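Local coordinates for penicillin-binding protein 2B (Streptococcus pneumoniae, PDB 2WAD) that probably cross-links the peptide stems of neighbouring glycan strands in cell-wall peptidoglycan as a penicillin-binding transpeptidase of the elongation machinery, at residues L100-I106 with K173-L177; V532-A536 with A634-A638. All blocks are in the same frame, centred on the assembly; numbering follows the deposited sequence.

Contact 1 of 2, residues L100-I106 with K173-L177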
loop_
_atom_site.group_PDB
_atom_site.type_symbol
_atom_site.label_atom_id
_atom_site.label_comp_id
_atom_site.label_asym_id
_atom_site.label_seq_id
_atom_site.Cartn_x
_atom_site.Cartn_y
_atom_site.Cartn_z
ATOM N N LEU A 100 12.437 34.303 26.118
ATOM C CA LEU A 100 12.864 33.422 25.035
ATOM C C LEU A 100 12.870 34.151 23.695
ATOM O O LEU A 100 13.695 33.869 22.824
ATOM C CB LEU A 100 11.960 32.187 24.950
ATOM C CG LEU A 100 12.430 31.147 23.930
ATOM C CD1 LEU A 100 13.828 30.689 24.292
ATOM C CD2 LEU A 100 11.486 29.950 23.835
ATOM N N LEU A 101 11.936 35.075 23.516
ATOM C CA LEU A 101 11.835 35.782 22.246
ATOM C C LEU A 101 13.109 36.582 21.945
ATOM O O LEU A 101 13.414 36.856 20.787
ATOM C CB LEU A 101 10.615 36.707 22.226
ATOM C CG LEU A 101 10.331 37.382 20.882
ATOM C CD1 LEU A 101 10.332 36.366 19.737
ATOM C CD2 LEU A 101 9.040 38.188 20.952
ATOM N N THR A 102 13.854 36.961 22.976
ATOM C CA THR A 102 15.103 37.669 22.750
ATOM C C THR A 102 16.100 36.795 21.984
ATOM O O THR A 102 16.957 37.315 21.272
ATOM C CB THR A 102 15.709 38.240 24.054
ATOM O OG1 THR A 102 15.827 37.193 25.017
ATOM C CG2 THR A 102 14.797 39.294 24.654
ATOM N N TYR A 103 15.956 35.472 22.087
ATOM C CA TYR A 103 16.960 34.549 21.566
ATOM C C TYR A 103 16.547 33.832 20.278
ATOM O O TYR A 103 17.395 33.280 19.589
ATOM C CB TYR A 103 17.456 33.577 22.656
ATOM C CG TYR A 103 18.079 34.295 23.851
ATOM C CD1 TYR A 103 19.329 34.901 23.736
ATOM C CD2 TYR A 103 17.425 34.392 25.075
ATOM C CE1 TYR A 103 19.906 35.569 24.796
ATOM C CE2 TYR A 103 18.002 35.077 26.146
ATOM C CZ TYR A 103 19.253 35.644 26.001
ATOM O OH TYR A 103 19.879 36.344 27.009
ATOM N N VAL A 104 15.264 33.856 19.936
ATOM C CA VAL A 104 14.791 33.127 18.775
ATOM C C VAL A 104 14.032 34.081 17.866
ATOM O O VAL A 104 13.689 35.206 18.259
ATOM C CB VAL A 104 13.829 31.954 19.135
ATOM C CG1 VAL A 104 14.483 30.956 20.089
ATOM C CG2 VAL A 104 12.503 32.485 19.698
ATOM N N SER A 105 13.760 33.579 16.665
ATOM C CA SER A 105 13.028 34.289 15.624
ATOM C C SER A 105 11.689 33.611 15.358
ATOM O O SER A 105 11.621 32.405 15.103
ATOM C CB SER A 105 13.834 34.303 14.319
ATOM O OG SER A 105 14.564 35.505 14.204
ATOM N N ILE A 106 10.641 34.425 15.398
ATOM C CA ILE A 106 9.277 34.014 15.096
ATOM C C ILE A 106 8.775 34.949 14.002
ATOM O O ILE A 106 8.348 36.071 14.274
ATOM C CB ILE A 106 8.361 34.135 16.342
ATOM C CG1 ILE A 106 8.812 33.179 17.454
ATOM C CG2 ILE A 106 6.896 33.920 15.992
ATOM C CD1 ILE A 106 9.092 31.759 17.002
ATOM N N LYS A 173 4.123 37.504 18.600
ATOM C CA LYS A 173 5.235 36.564 18.637
ATOM C C LYS A 173 5.372 35.959 20.021
ATOM O O LYS A 173 5.668 34.771 20.153
ATOM C CB LYS A 173 6.542 37.256 18.261
ATOM C CG LYS A 173 6.591 37.785 16.833
ATOM C CD LYS A 173 7.934 38.459 16.583
ATOM C CE LYS A 173 8.183 38.663 15.103
ATOM N NZ LYS A 173 9.538 39.234 14.906
ATOM N N GLU A 174 5.143 36.763 21.055
ATOM C CA GLU A 174 5.145 36.187 22.383
ATOM C C GLU A 174 3.903 35.321 22.569
ATOM O O GLU A 174 3.975 34.238 23.160
ATOM C CB GLU A 174 5.366 37.228 23.483
ATOM C CG GLU A 174 4.174 38.070 23.853
ATOM C CD GLU A 174 4.513 39.088 24.927
ATOM O OE1 GLU A 174 5.701 39.457 25.082
ATOM O OE2 GLU A 174 3.574 39.524 25.621
ATOM N N ILE A 175 2.783 35.754 21.996
ATOM C CA ILE A 175 1.574 34.935 22.058
ATOM C C ILE A 175 1.805 33.578 21.422
ATOM O O ILE A 175 1.378 32.544 21.939
ATOM C CB ILE A 175 0.355 35.606 21.416
ATOM C CG1 ILE A 175 0.066 36.934 22.115
ATOM C CG2 ILE A 175 -0.853 34.682 21.528
ATOM C CD1 ILE A 175 -1.187 37.613 21.599
ATOM N N TYR A 176 2.511 33.582 20.300
ATOM C CA TYR A 176 2.900 32.329 19.658
ATOM C C TYR A 176 3.734 31.410 20.551
ATOM O O TYR A 176 3.463 30.220 20.656
ATOM C CB TYR A 176 3.637 32.615 18.346
ATOM C CG TYR A 176 4.075 31.360 17.626
ATOM C CD1 TYR A 176 3.146 30.523 17.018
ATOM C CD2 TYR A 176 5.415 31.008 17.569
ATOM C CE1 TYR A 176 3.550 29.371 16.351
ATOM C CE2 TYR A 176 5.833 29.868 16.926
ATOM C CZ TYR A 176 4.900 29.056 16.314
ATOM O OH TYR A 176 5.341 27.926 15.677
ATOM N N LEU A 177 4.766 31.968 21.173
ATOM C CA LEU A 177 5.641 31.240 22.089
ATOM C C LEU A 177 4.912 30.666 23.305
ATOM O O LEU A 177 5.036 29.468 23.579
ATOM C CB LEU A 177 6.828 32.112 22.518
ATOM C CG LEU A 177 7.911 32.231 21.431
ATOM C CD1 LEU A 177 8.956 33.283 21.771
ATOM C CD2 LEU A 177 8.580 30.909 21.024
#
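Ile106 and Lys173 bring the two backbones closest, with their CA atoms 5.9 Å apart, where the chain leaving helix 90-100 bends round to run beside helix 169-182; Leu101 and Glu174 form a second approach, 6.7 Å between CA atoms. Leu177 projects from the helix into the bend. Its CD1 methyl lies 3.8 Å from CB of Leu101 and also reaches CG2 of Val104, while its CD2 methyl meets CD1 of Ile106 and, at 4.2 Å, CD2 of Leu100. The Leu177 side chain stands roughly at right angles to those of Leu100 and Leu101. One turn earlier on the helix, CB of Lys173 rests 3.8 Å from CD2 of Leu101. This is apolar helix-loop packing within the dimerisation domain, remote from the transpeptidase active site. Ile106 packs against Lys173, Tyr176 and Leu177. With CG2 anti to the backbone N and CG1 anti to the carbonyl carbon (chi1 -64°), both its branches bear on the Tyr176 ring: CG2 comes obliquely, 3.6 Å from CD2, and CD1 lies 3.8 Å from CE2. The hydroxyl of Tyr176 is hydrogen-bonded to Lys241, and the carboxylate of Glu174 to Tyr119. Lys173 extends its chain past Ile106 in the opposite direction, its CG 4.0 Å from CG2 of Ile106.

Contact 2 of 2, residues V532-A536 with A634-A638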
loop_
_atom_site.group_PDB
_atom_site.type_symbol
_atom_site.label_atom_id
_atom_site.label_comp_id
_atom_site.label_asym_id
_atom_site.label_seq_id
_atom_site.Cartn_x
_atom_site.Cartn_y
_atom_site.Cartn_z
ATOM N N VAL A 532 -2.217 -16.064 -10.911
ATOM C CA VAL A 532 -1.285 -17.048 -11.477
ATOM C C VAL A 532 -0.450 -17.732 -10.386
ATOM O O VAL A 532 -0.106 -18.920 -10.544
ATOM C CB VAL A 532 -0.388 -16.502 -12.613
ATOM C CG1 VAL A 532 0.529 -15.363 -12.086
ATOM C CG2 VAL A 532 0.468 -17.642 -13.162
ATOM N N ALA A 533 -0.159 -17.027 -9.287
ATOM C CA ALA A 533 0.601 -17.636 -8.167
ATOM C C ALA A 533 -0.193 -18.749 -7.489
ATOM O O ALA A 533 0.385 -19.753 -7.050
ATOM C CB ALA A 533 1.018 -16.598 -7.117
ATOM N N THR A 534 -1.513 -18.567 -7.429
ATOM C CA THR A 534 -2.435 -19.563 -6.872
ATOM C C THR A 534 -2.426 -20.853 -7.693
ATOM O O THR A 534 -2.358 -21.967 -7.158
ATOM C CB THR A 534 -3.883 -18.983 -6.780
ATOM O OG1 THR A 534 -3.895 -17.855 -5.890
ATOM C CG2 THR A 534 -4.873 -20.028 -6.283
ATOM N N ILE A 535 -2.502 -20.704 -9.010
ATOM C CA ILE A 535 -2.292 -21.831 -9.915
ATOM C C ILE A 535 -0.937 -22.497 -9.674
ATOM O O ILE A 535 -0.825 -23.725 -9.558
ATOM C CB ILE A 535 -2.412 -21.398 -11.399
ATOM C CG1 ILE A 535 -3.841 -20.924 -11.678
ATOM C CG2 ILE A 535 -2.033 -22.589 -12.296
ATOM C CD1 ILE A 535 -4.097 -20.280 -13.040
ATOM N N ALA A 536 0.097 -21.685 -9.557
ATOM C CA ALA A 536 1.445 -22.205 -9.366
ATOM C C ALA A 536 1.600 -22.909 -8.009
ATOM O O ALA A 536 2.493 -23.726 -7.841
ATOM C CB ALA A 536 2.464 -21.056 -9.496
ATOM N N ALA A 634 -0.098 -10.742 -19.773
ATOM C CA ALA A 634 0.467 -12.094 -19.726
ATOM C C ALA A 634 0.655 -12.485 -18.262
ATOM O O ALA A 634 0.963 -11.639 -17.443
ATOM C CB ALA A 634 1.828 -12.139 -20.459
ATOM N N VAL A 635 0.474 -13.765 -17.947
ATOM C CA VAL A 635 0.825 -14.312 -16.636
ATOM C C VAL A 635 1.711 -15.546 -16.867
ATOM O O VAL A 635 1.573 -16.219 -17.878
ATOM C CB VAL A 635 -0.447 -14.691 -15.807
ATOM C CG1 VAL A 635 -1.299 -13.470 -15.519
ATOM C CG2 VAL A 635 -1.301 -15.736 -16.523
ATOM N N ALA A 636 2.625 -15.840 -15.948
ATOM C CA ALA A 636 3.560 -16.951 -16.112
ATOM C C ALA A 636 4.082 -17.406 -14.753
ATOM O O ALA A 636 4.105 -16.626 -13.805
ATOM C CB ALA A 636 4.758 -16.509 -16.996
ATOM N N TYR A 637 4.548 -18.648 -14.666
ATOM C CA TYR A 637 5.358 -19.084 -13.523
ATOM C C TYR A 637 6.491 -20.011 -13.965
ATOM O O TYR A 637 6.507 -20.478 -15.107
ATOM C CB TYR A 637 4.500 -19.762 -12.454
ATOM C CG TYR A 637 3.734 -20.973 -12.945
ATOM C CD1 TYR A 637 4.329 -22.229 -13.023
ATOM C CD2 TYR A 637 2.411 -20.849 -13.373
ATOM C CE1 TYR A 637 3.610 -23.341 -13.500
ATOM C CE2 TYR A 637 1.685 -21.947 -13.815
ATOM C CZ TYR A 637 2.296 -23.185 -13.896
ATOM O OH TYR A 637 1.556 -24.253 -14.372
ATOM N N ALA A 638 7.430 -20.273 -13.057
ATOM C CA ALA A 638 8.649 -21.019 -13.364
ATOM C C ALA A 638 9.442 -21.275 -12.087
ATOM O O ALA A 638 9.353 -20.521 -11.123
ATOM C CB ALA A 638 9.535 -20.234 -14.366
#
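Val532 and Val635 meet through their branch points, CB to CB at 3.7 Å, and the two side chains lie alongside one another, pointing opposite ways. Helix segment 532-536 runs in nearly the same direction as strand 634-638, the two axes inclined by 30° and 8.3 Å apart at closest approach. Val532 holds CG2 anti to its own nitrogen, which carries that methyl along the strand to the edge of the Tyr637 ring, in the ring plane and 3.8 Å from CD2. Its other methyl, CG1, turns to Val635 and lies 3.9 Å from CB of that residue.

One helical turn on, the methyl of Ala536 covers a face of the same ring. CB stands 4.1 Å from the Tyr637 ring centroid and 28° off the ring normal, a CH-pi contact, and is 3.7 Å from CG. Tyr637 sets CG between its backbone N and carbonyl carbon (chi1 58°), and the ring presents a face to Ala536 while its CD2 edge meets Val532. Ile535 adds an oblique contact, CG2 to CE2 of Tyr637 at 4.1 Å. The small alanine lets the ring lie close against the helix.

Val635 is backbone hydrogen-bonded to Lys615, of what is probably the K(T/S)G motif, and its side chain is about 9 Å from that of Ser386, the inferred acyl-ester serine. Strand 634-638 lies between strands 613-616 and 645-650 in the antiparallel sheet. Helix 525-536 packs against this sheet with helix 578-593, whose Phe588 touches Ile535, Val635 and Tyr637, whereas Ala634, Ala636 and Ala638 face helix 661-676.

Overall arrangement
From the N terminus the chain reaches contact 1 first: helix 90-100 and the bend after it are joined to helix 169-182, closing an excursion of 66 residues, about half of it helix and none of it strand, within the dimerisation domain. The chain then passes into the transpeptidase domain, where contact 2 closes a loop of 97 residues between helix 525-536 and strand 634-638, tying a helix to the antiparallel sheet. The two closures come in series, so they neither nest nor cross. They lie on opposite sides of the chain's centre, with contact centres about 63 Å apart and nearest atoms about 50 Å apart, and each belongs to a different domain of the elongated molecule.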